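Local coordinates for viral CASP8 and FADD-like apoptosis regulator (Molluscum contagiosum virus subtype 1, PDB 2BBR), which blocks death-receptor-induced apoptosis by interfering with caspase-8 recruitment and activation at the death-inducing signaling complex, and also suppresses host NF-kappa-B activation, at residues P8-P11 with F12-L16; E19-S22 with H23-S26; C39-V42 with T43-L46; Q179-A182 with R183-C187. All coordinates share one frame; numbering follows the deposited sequence.

Contact 1 of 4, residues P8-P11 with F12-L16; sequences PSLP and FLRHL
Leu10 and Leu13 approach to 4.8 Å between their CA atoms where the extended backbone of Pro8 and Ser9 turns into the first coil of helix 10-17. The regular helical bonding starts at once: Leu13 N donates to Ser9 O, Arg14 N to Leu10 O at 2.8 Å, and His15 N to Pro11 O. Ser9 stands at the N-cap. Its OG is turned between the backbone N and the carbonyl carbon (chi1 76°), which brings it to the helical side, where it accepts a weak bond from Phe12 N at 3.4 Å and lies 3.3 Å from Phe12 CB. Ser9 therefore meets the opening N-H groups with two acceptors, its hydroxyl and its own carbonyl. The apolar half of the contact belongs to Pro8, whose CB is 3.9 Å from Leu13 CD2 and equally 3.9 Å from Phe12 CD2. It reaches the phenyl ring obliquely, while Ser9 O lies near the plane of that ring at its edge. Pro11 lacks an N-H, which costs nothing in the first turn, where no helical carbonyl lies four residues back; the bent Arg14 chain runs in the same direction next to its ring, NH2 3.4 Å from Pro11 CG. Leu13 rests on Leu46 of helix 42-51, and Phe12 on Arg76 of helix 70-77. Pro8 touching Leu13, the residue before the cap against the fourth of the helix, is the pairing of a hydrophobic staple, here joined to a serine N-cap at the start of a death effector domain helix.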
loop_
_atom_site.group_PDB
_atom_site.type_symbol
_atom_site.label_atom_id
_atom_site.label_comp_id
_atom_site.label_asym_id
_atom_site.label_seq_id
_atom_site.Cartn_x
_atom_site.Cartn_y
_atom_site.Cartn_z
ATOM N N PRO A 8 18.634 -7.830 4.293
ATOM C CA PRO A 8 19.515 -7.315 3.238
ATOM C C PRO A 8 20.161 -6.011 3.707
ATOM O O PRO A 8 19.524 -5.220 4.399
ATOM C CB PRO A 8 18.560 -7.096 2.067
ATOM C CG PRO A 8 17.491 -8.127 2.302
ATOM C CD PRO A 8 17.260 -7.994 3.786
ATOM N N SER A 9 21.417 -5.787 3.336
ATOM C CA SER A 9 22.110 -4.570 3.749
ATOM C C SER A 9 21.467 -3.338 3.125
ATOM O O SER A 9 20.942 -3.401 2.010
ATOM C CB SER A 9 23.582 -4.623 3.341
ATOM O OG SER A 9 23.731 -4.378 1.952
ATOM N N LEU A 10 21.512 -2.219 3.841
ATOM C CA LEU A 10 20.936 -0.975 3.343
ATOM C C LEU A 10 21.556 -0.527 2.023
ATOM O O LEU A 10 20.840 -0.141 1.101
ATOM C CB LEU A 10 21.073 0.144 4.382
ATOM C CG LEU A 10 20.047 0.162 5.519
ATOM C CD1 LEU A 10 20.162 -1.106 6.349
ATOM C CD2 LEU A 10 20.272 1.390 6.385
ATOM N N PRO A 11 22.897 -0.562 1.912
ATOM C CA PRO A 11 23.532 -0.142 0.659
ATOM C C PRO A 11 22.910 -0.859 -0.537
ATOM O O PRO A 11 22.634 -0.251 -1.573
ATOM C CB PRO A 11 24.992 -0.525 0.872
ATOM C CG PRO A 11 25.169 -0.307 2.343
ATOM C CD PRO A 11 23.914 -0.932 2.914
ATOM N N PHE A 12 22.694 -2.158 -0.377
ATOM C CA PHE A 12 22.092 -2.987 -1.413
ATOM C C PHE A 12 20.705 -2.432 -1.744
ATOM O O PHE A 12 20.272 -2.444 -2.898
ATOM C CB PHE A 12 21.984 -4.426 -0.900
ATOM C CG PHE A 12 21.188 -5.339 -1.785
ATOM C CD1 PHE A 12 21.686 -5.757 -3.014
ATOM C CD2 PHE A 12 19.941 -5.800 -1.373
ATOM C CE1 PHE A 12 20.953 -6.625 -3.820
ATOM C CE2 PHE A 12 19.201 -6.668 -2.172
ATOM C CZ PHE A 12 19.709 -7.080 -3.397
ATOM N N LEU A 13 20.029 -1.925 -0.718
ATOM C CA LEU A 13 18.687 -1.367 -0.856
ATOM C C LEU A 13 18.665 0.007 -1.525
ATOM O O LEU A 13 17.877 0.236 -2.445
ATOM C CB LEU A 13 18.030 -1.281 0.520
ATOM C CG LEU A 13 18.127 -2.575 1.330
ATOM C CD1 LEU A 13 17.509 -2.369 2.693
ATOM C CD2 LEU A 13 17.434 -3.708 0.591
ATOM N N ARG A 14 19.512 0.923 -1.063
ATOM C CA ARG A 14 19.557 2.258 -1.656
ATOM C C ARG A 14 19.840 2.158 -3.149
ATOM O O ARG A 14 19.348 2.960 -3.944
ATOM C CB ARG A 14 20.631 3.123 -0.985
ATOM C CG ARG A 14 20.191 3.769 0.322
ATOM C CD ARG A 14 20.122 2.763 1.458
ATOM N NE ARG A 14 21.450 2.315 1.870
ATOM C CZ ARG A 14 22.376 3.107 2.404
ATOM N NH1 ARG A 14 22.124 4.395 2.595
ATOM N NH2 ARG A 14 23.556 2.608 2.749
ATOM N N HIS A 15 20.634 1.164 -3.526
ATOM C CA HIS A 15 20.969 0.955 -4.924
ATOM C C HIS A 15 19.718 0.475 -5.661
ATOM O O HIS A 15 19.446 0.880 -6.790
ATOM C CB HIS A 15 22.100 -0.072 -5.026
ATOM C CG HIS A 15 22.522 -0.369 -6.428
ATOM N ND1 HIS A 15 22.043 -1.447 -7.137
ATOM C CD2 HIS A 15 23.382 0.274 -7.254
ATOM C CE1 HIS A 15 22.592 -1.460 -8.337
ATOM N NE2 HIS A 15 23.409 -0.427 -8.434
ATOM N N LEU A 16 18.952 -0.386 -5.006
ATOM C CA LEU A 16 17.719 -0.894 -5.588
ATOM C C LEU A 16 16.740 0.257 -5.845
ATOM O O LEU A 16 16.040 0.271 -6.858
ATOM C CB LEU A 16 17.086 -1.921 -4.643
ATOM C CG LEU A 16 15.715 -2.486 -5.021
ATOM C CD1 LEU A 16 15.777 -3.124 -6.395
ATOM C CD2 LEU A 16 15.275 -3.500 -3.977
#

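Contact 2 of 4, residues E19-S22 with H23-S26; sequences ELDS and HEDS
The carboxylates of Asp21 and Glu24 meet with their planes 55° apart, and each is used through an oxygen that grips the opposite residue's backbone. This is a capping box at the start of helix 22-31. With chi1 at 65°, the Asp21 carboxylate folds in over its own backbone, and OD2 comes to face Glu24 N, which donates to it at 2.8 Å and almost straight, 178° at the hydrogen. In return Asp21 N donates to Glu24 OE1 at 2.7 Å, on the lone pair facing away from the other oxygen. The price is that Asp21 OD2 and Glu24 OE1, both negative, stand 3.4 Å apart; the helix N-terminus and the salt bridge from Glu24 OE2 to Arg69 would probably offset it. Leu20 crosses Glu24 at about a right angle, its CD2 3.9 Å from Glu24 CD, before packing on Leu67 and Leu72. Asp25 N continues the helical bonding to Asp21 O. The imidazole of His23 turns away from this box and is hydrogen-bonded at both nitrogens, NE2 to Glu105 and ND1 to Arg135, so that the first turn of a helix in the first death effector domain also reaches residues in the range of the second. A water donates to Glu24 OE1 at 2.7 Å and, weakly, to Glu19 O at 3.4 Å.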
loop_
_atom_site.group_PDB
_atom_site.type_symbol
_atom_site.label_atom_id
_atom_site.label_comp_id
_atom_site.label_asym_id
_atom_site.label_seq_id
_atom_site.Cartn_x
_atom_site.Cartn_y
_atom_site.Cartn_z
ATOM N N GLU A 19 16.124 2.346 -9.037
ATOM C CA GLU A 19 15.352 1.744 -10.114
ATOM C C GLU A 19 13.877 2.119 -10.093
ATOM O O GLU A 19 13.149 1.797 -11.024
ATOM C CB GLU A 19 15.489 0.220 -10.068
ATOM C CG GLU A 19 16.917 -0.273 -10.247
ATOM C CD GLU A 19 17.536 0.211 -11.544
ATOM O OE1 GLU A 19 16.984 -0.103 -12.620
ATOM O OE2 GLU A 19 18.572 0.906 -11.488
ATOM N N LEU A 20 13.440 2.799 -9.039
ATOM C CA LEU A 20 12.040 3.187 -8.918
ATOM C C LEU A 20 11.830 4.645 -9.300
ATOM O O LEU A 20 12.706 5.481 -9.084
ATOM C CB LEU A 20 11.564 2.967 -7.480
ATOM C CG LEU A 20 11.814 1.582 -6.880
ATOM C CD1 LEU A 20 11.346 1.572 -5.439
ATOM C CD2 LEU A 20 11.090 0.517 -7.685
ATOM N N ASP A 21 10.667 4.947 -9.869
ATOM C CA ASP A 21 10.358 6.319 -10.251
ATOM C C ASP A 21 9.563 6.969 -9.125
ATOM O O ASP A 21 9.309 6.339 -8.097
ATOM C CB ASP A 21 9.590 6.359 -11.583
ATOM C CG ASP A 21 8.215 5.718 -11.504
ATOM O OD1 ASP A 21 7.676 5.364 -12.574
ATOM O OD2 ASP A 21 7.664 5.581 -10.392
ATOM N N SER A 22 9.174 8.227 -9.311
ATOM C CA SER A 22 8.439 8.953 -8.282
ATOM C C SER A 22 7.110 8.327 -7.878
ATOM O O SER A 22 6.724 8.394 -6.712
ATOM C CB SER A 22 8.215 10.403 -8.720
ATOM O OG SER A 22 9.447 11.094 -8.833
ATOM N N HIS A 23 6.401 7.731 -8.829
ATOM C CA HIS A 23 5.125 7.110 -8.499
ATOM C C HIS A 23 5.376 5.908 -7.591
ATOM O O HIS A 23 4.727 5.746 -6.556
ATOM C CB HIS A 23 4.395 6.656 -9.761
ATOM C CG HIS A 23 3.030 6.103 -9.493
ATOM N ND1 HIS A 23 1.975 6.891 -9.085
ATOM C CD2 HIS A 23 2.556 4.835 -9.536
ATOM C CE1 HIS A 23 0.911 6.133 -8.892
ATOM N NE2 HIS A 23 1.237 4.881 -9.158
ATOM N N GLU A 24 6.329 5.067 -7.978
ATOM C CA GLU A 24 6.665 3.892 -7.190
ATOM C C GLU A 24 7.139 4.289 -5.795
ATOM O O GLU A 24 6.813 3.615 -4.819
ATOM C CB GLU A 24 7.729 3.067 -7.913
ATOM C CG GLU A 24 7.241 2.508 -9.239
ATOM C CD GLU A 24 8.350 1.900 -10.071
ATOM O OE1 GLU A 24 9.352 2.599 -10.321
ATOM O OE2 GLU A 24 8.214 0.729 -10.480
ATOM N N ASP A 25 7.889 5.384 -5.695
ATOM C CA ASP A 25 8.362 5.856 -4.395
ATOM C C ASP A 25 7.165 6.168 -3.501
ATOM O O ASP A 25 7.155 5.826 -2.319
ATOM C CB ASP A 25 9.199 7.137 -4.530
ATOM C CG ASP A 25 10.532 6.909 -5.210
ATOM O OD1 ASP A 25 11.048 5.772 -5.163
ATOM O OD2 ASP A 25 11.073 7.884 -5.778
ATOM N N SER A 26 6.163 6.834 -4.070
ATOM C CA SER A 26 4.967 7.197 -3.322
ATOM C C SER A 26 4.236 5.956 -2.825
ATOM O O SER A 26 3.737 5.928 -1.702
ATOM C CB SER A 26 4.036 8.037 -4.203
ATOM O OG SER A 26 2.863 8.407 -3.504
HETATM O O HOH W 1 10.466 2.766 -12.802
HETATM O O HOH W 2 12.539 7.965 -7.901
#

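Contact 3 of 4, residues C39-V42 with T43-L46; sequences CTTV and TQAL
Gln44 reaches back from helix 42-51 to gather the N-H groups of Thr40 and Thr41, while Thr41 caps the helix in return. The amide oxygen carries the larger load: Thr40 N donates to Gln44 OE1 at 2.8 Å, nearly straight at 172° and close to the line of the C=O bond, and Thr41 N adds a weak bond of 3.3 Å to the same atom. Thr40 OG1 is also 3.1 Å from Gln44 OE1, but whether its proton is spent there is not settled. The Gln44 chain is extended beyond CG, which gives OE1 the reach to the N-H groups of Thr40 and Thr41. In the other direction Thr41 OG1 accepts from Gln44 N at 3.2 Å, closing a capping box whose return bond, Thr41 N to Gln44 OE1, is the weak one; the hydroxyl is packed hard against Gln44 CG at 2.9 Å. The carbonyls of this turn are satisfied in the helical manner, Thr41 O by Ala45 N at 3.2 Å and Val42 O by Leu46 N at 2.9 Å. Less polar atoms fill the sides of the turn. Cys39 SG rests against Gln44 CB. Val42, Ala45 and Leu46 are buried and pack on neighbouring helices, Val42 and Leu46 on Leu17 of helix 10-17 and Ala45 on Leu29 of helix 22-31. Because the box is built from a hydroxyl and a neutral amide, Gln44 N and the N-H groups of Thr40 and Thr41 find acceptors without a formal charge, and one glutamine oxygen bonds Thr40 firmly and Thr41 weakly.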
loop_
_atom_site.group_PDB
_atom_site.type_symbol
_atom_site.label_atom_id
_atom_site.label_comp_id
_atom_site.label_asym_id
_atom_site.label_seq_id
_atom_site.Cartn_x
_atom_site.Cartn_y
_atom_site.Cartn_z
ATOM N N CYS A 39 8.089 10.030 7.735
ATOM C CA CYS A 39 9.004 9.958 6.602
ATOM C C CYS A 39 8.447 10.608 5.342
ATOM O O CYS A 39 7.243 10.573 5.090
ATOM C CB CYS A 39 9.368 8.501 6.314
ATOM S SG CYS A 39 10.320 7.729 7.633
ATOM N N THR A 40 9.340 11.200 4.554
ATOM C CA THR A 40 8.956 11.865 3.317
ATOM C C THR A 40 9.697 11.278 2.118
ATOM O O THR A 40 9.284 11.464 0.973
ATOM C CB THR A 40 9.244 13.378 3.393
ATOM O OG1 THR A 40 10.627 13.589 3.700
ATOM C CG2 THR A 40 8.387 14.026 4.468
ATOM N N THR A 41 10.792 10.573 2.387
ATOM C CA THR A 41 11.580 9.950 1.329
ATOM C C THR A 41 11.663 8.445 1.568
ATOM O O THR A 41 11.591 7.985 2.708
ATOM C CB THR A 41 13.015 10.514 1.284
ATOM O OG1 THR A 41 13.713 10.145 2.480
ATOM C CG2 THR A 41 12.986 12.031 1.172
ATOM N N VAL A 42 11.813 7.678 0.492
ATOM C CA VAL A 42 11.899 6.229 0.607
ATOM C C VAL A 42 13.112 5.823 1.438
ATOM O O VAL A 42 13.062 4.849 2.189
ATOM C CB VAL A 42 11.999 5.563 -0.779
ATOM C CG1 VAL A 42 11.987 4.051 -0.630
ATOM C CG2 VAL A 42 10.845 6.015 -1.654
ATOM N N THR A 43 14.199 6.575 1.301
ATOM C CA THR A 43 15.414 6.291 2.054
ATOM C C THR A 43 15.113 6.325 3.548
ATOM O O THR A 43 15.524 5.433 4.291
ATOM C CB THR A 43 16.524 7.316 1.734
ATOM O OG1 THR A 43 16.900 7.199 0.356
ATOM C CG2 THR A 43 17.746 7.075 2.608
ATOM N N GLN A 44 14.392 7.354 3.984
ATOM C CA GLN A 44 14.038 7.485 5.394
ATOM C C GLN A 44 13.205 6.298 5.847
ATOM O O GLN A 44 13.448 5.726 6.906
ATOM C CB GLN A 44 13.237 8.762 5.642
ATOM C CG GLN A 44 13.988 10.050 5.388
ATOM C CD GLN A 44 13.175 11.264 5.779
ATOM O OE1 GLN A 44 12.013 11.398 5.391
ATOM N NE2 GLN A 44 13.780 12.161 6.549
ATOM N N ALA A 45 12.213 5.936 5.039
ATOM C CA ALA A 45 11.341 4.818 5.368
ATOM C C ALA A 45 12.136 3.529 5.554
ATOM O O ALA A 45 11.934 2.807 6.527
ATOM C CB ALA A 45 10.291 4.640 4.279
ATOM N N LEU A 46 13.045 3.245 4.625
ATOM C CA LEU A 46 13.859 2.037 4.713
ATOM C C LEU A 46 14.739 2.053 5.957
ATOM O O LEU A 46 14.890 1.035 6.631
ATOM C CB LEU A 46 14.732 1.884 3.465
ATOM C CG LEU A 46 13.993 1.659 2.144
ATOM C CD1 LEU A 46 15.004 1.443 1.031
ATOM C CD2 LEU A 46 13.075 0.452 2.262
#

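Contact 4 of 4, residues Q179-A182 with R183-C187; sequences QEQA and RYRYC
Arg185 lies across Gln181, one turn earlier on helix 167-187, and its side chain can be followed outward. CB begins 3.3 Å from Gln181 O, and CG keeps beside the same carbonyl at 3.2 Å, with CG anti to the carbonyl carbon of Arg185 (chi1 -64°). CD passes on to Gln181 CG at 3.7 Å, and NE stays with that methylene at 3.6 Å. The chain is extended from CG to NE, which delivers the guanidinium to the amide: CZ lies 3.4 Å from Gln181 NE2, and NH2 3.3 Å from it, the amide nitrogen standing over one face, toward the rim. NH1 also lies near Gln181 NE2 and CD. The two planes are 21° apart and stacked. Arg183 behaves differently: it runs alongside Gln179 and turns NH1 back to give a weak bond of 3.4 Å to Gln179 O. Glu180, next to Gln179, is hydrogen-bonded through OE2 to His194 of the C-terminal histidine tag. Tyr186 N donates to Ala182 O at 2.8 Å. Since NE2 and NH2 are both donors, the Gln181-Arg185 pair is a stack and not a hydrogen bond, an association that leaves the in-plane N-H groups of Arg185 uncommitted to Gln181.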
loop_
_atom_site.group_PDB
_atom_site.type_symbol
_atom_site.label_atom_id
_atom_site.label_comp_id
_atom_site.label_asym_id
_atom_site.label_seq_id
_atom_site.Cartn_x
_atom_site.Cartn_y
_atom_site.Cartn_z
ATOM N N GLN A 179 -13.190 -10.098 5.849
ATOM C CA GLN A 179 -12.103 -10.987 6.244
ATOM C C GLN A 179 -11.392 -10.453 7.484
ATOM O O GLN A 179 -11.065 -11.213 8.397
ATOM C CB GLN A 179 -11.097 -11.136 5.100
ATOM C CG GLN A 179 -11.593 -11.996 3.950
ATOM C CD GLN A 179 -10.648 -11.987 2.766
ATOM O OE1 GLN A 179 -9.433 -12.094 2.927
ATOM N NE2 GLN A 179 -11.205 -11.873 1.566
ATOM N N GLU A 180 -11.142 -9.149 7.512
ATOM C CA GLU A 180 -10.478 -8.540 8.658
ATOM C C GLU A 180 -11.353 -8.662 9.905
ATOM O O GLU A 180 -10.857 -8.943 10.993
ATOM C CB GLU A 180 -10.167 -7.067 8.371
ATOM C CG GLU A 180 -9.726 -6.278 9.601
ATOM C CD GLU A 180 -8.459 -6.818 10.248
ATOM O OE1 GLU A 180 -8.185 -6.445 11.409
ATOM O OE2 GLU A 180 -7.730 -7.601 9.602
ATOM N N GLN A 181 -12.652 -8.445 9.743
ATOM C CA GLN A 181 -13.583 -8.546 10.861
ATOM C C GLN A 181 -13.598 -9.967 11.423
ATOM O O GLN A 181 -13.603 -10.162 12.641
ATOM C CB GLN A 181 -14.990 -8.157 10.407
ATOM C CG GLN A 181 -16.055 -8.283 11.484
ATOM C CD GLN A 181 -17.440 -7.935 10.970
ATOM O OE1 GLN A 181 -18.045 -8.690 10.205
ATOM N NE2 GLN A 181 -17.946 -6.782 11.380
ATOM N N ALA A 182 -13.609 -10.956 10.534
ATOM C CA ALA A 182 -13.626 -12.352 10.957
ATOM C C ALA A 182 -12.332 -12.713 11.682
ATOM O O ALA A 182 -12.352 -13.438 12.683
ATOM C CB ALA A 182 -13.826 -13.262 9.750
ATOM N N ARG A 183 -11.209 -12.220 11.172
ATOM C CA ARG A 183 -9.920 -12.490 11.792
ATOM C C ARG A 183 -9.856 -11.897 13.192
ATOM O O ARG A 183 -9.403 -12.550 14.131
ATOM C CB ARG A 183 -8.785 -11.925 10.940
ATOM C CG ARG A 183 -8.486 -12.732 9.690
ATOM C CD ARG A 183 -7.233 -12.211 9.019
ATOM N NE ARG A 183 -6.788 -13.051 7.910
ATOM C CZ ARG A 183 -7.454 -13.211 6.771
ATOM N NH1 ARG A 183 -8.607 -12.586 6.577
ATOM N NH2 ARG A 183 -6.963 -13.996 5.821
ATOM N N TYR A 184 -10.309 -10.657 13.334
ATOM C CA TYR A 184 -10.301 -10.005 14.636
ATOM C C TYR A 184 -11.244 -10.691 15.619
ATOM O O TYR A 184 -10.877 -10.964 16.759
ATOM C CB TYR A 184 -10.702 -8.531 14.512
ATOM C CG TYR A 184 -11.030 -7.911 15.853
ATOM C CD1 TYR A 184 -10.043 -7.740 16.823
ATOM C CD2 TYR A 184 -12.342 -7.574 16.184
ATOM C CE1 TYR A 184 -10.355 -7.257 18.093
ATOM C CE2 TYR A 184 -12.665 -7.090 17.450
ATOM C CZ TYR A 184 -11.670 -6.937 18.399
ATOM O OH TYR A 184 -11.995 -6.496 19.661
ATOM N N ARG A 185 -12.463 -10.972 15.174
ATOM C CA ARG A 185 -13.462 -11.586 16.039
ATOM C C ARG A 185 -13.272 -13.062 16.365
ATOM O O ARG A 185 -13.608 -13.495 17.468
ATOM C CB ARG A 185 -14.855 -11.380 15.443
ATOM C CG ARG A 185 -15.278 -9.929 15.366
ATOM C CD ARG A 185 -16.689 -9.785 14.825
ATOM N NE ARG A 185 -17.140 -8.398 14.880
ATOM C CZ ARG A 185 -18.359 -7.991 14.544
ATOM N NH1 ARG A 185 -19.265 -8.863 14.120
ATOM N NH2 ARG A 185 -18.678 -6.706 14.639
ATOM N N TYR A 186 -12.731 -13.838 15.433
ATOM C CA TYR A 186 -12.563 -15.264 15.693
ATOM C C TYR A 186 -11.128 -15.776 15.688
ATOM O O TYR A 186 -10.893 -16.985 15.707
ATOM C CB TYR A 186 -13.416 -16.071 14.710
ATOM C CG TYR A 186 -14.891 -15.750 14.814
ATOM C CD1 TYR A 186 -15.426 -14.624 14.186
ATOM C CD2 TYR A 186 -15.744 -16.546 15.579
ATOM C CE1 TYR A 186 -16.770 -14.297 14.320
ATOM C CE2 TYR A 186 -17.093 -16.226 15.720
ATOM C CZ TYR A 186 -17.598 -15.100 15.089
ATOM O OH TYR A 186 -18.925 -14.772 15.233
ATOM N N CYS A 187 -10.175 -14.850 15.675
ATOM C CA CYS A 187 -8.758 -15.197 15.692
ATOM C C CYS A 187 -8.040 -14.228 16.623
ATOM O O CYS A 187 -6.833 -14.334 16.844
ATOM C CB CYS A 187 -8.165 -15.111 14.283
ATOM S SG CYS A 187 -8.924 -16.233 13.085
#

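Overall arrangement
Three of the four contacts open helices of the first death effector domain, and they form a neighbouring set: contacts 1 and 3 meet through Leu13 and Leu46, contacts 2 and 3 through Asp25 and Val42. Contacts 1, 2 and 4 lie at the surface; contact 3 is partly buried. The three caps use a serine, an aspartate and a threonine; contact 1 adds an apolar staple, while contacts 2 and 3 are capping boxes, charged in contact 2 and neutral in contact 3. Contact 4 stands apart on the exposed far end of helix 167-187, its centre about 32 to 36 Å from theirs, where polar side chains stack and run beside one another along one helix.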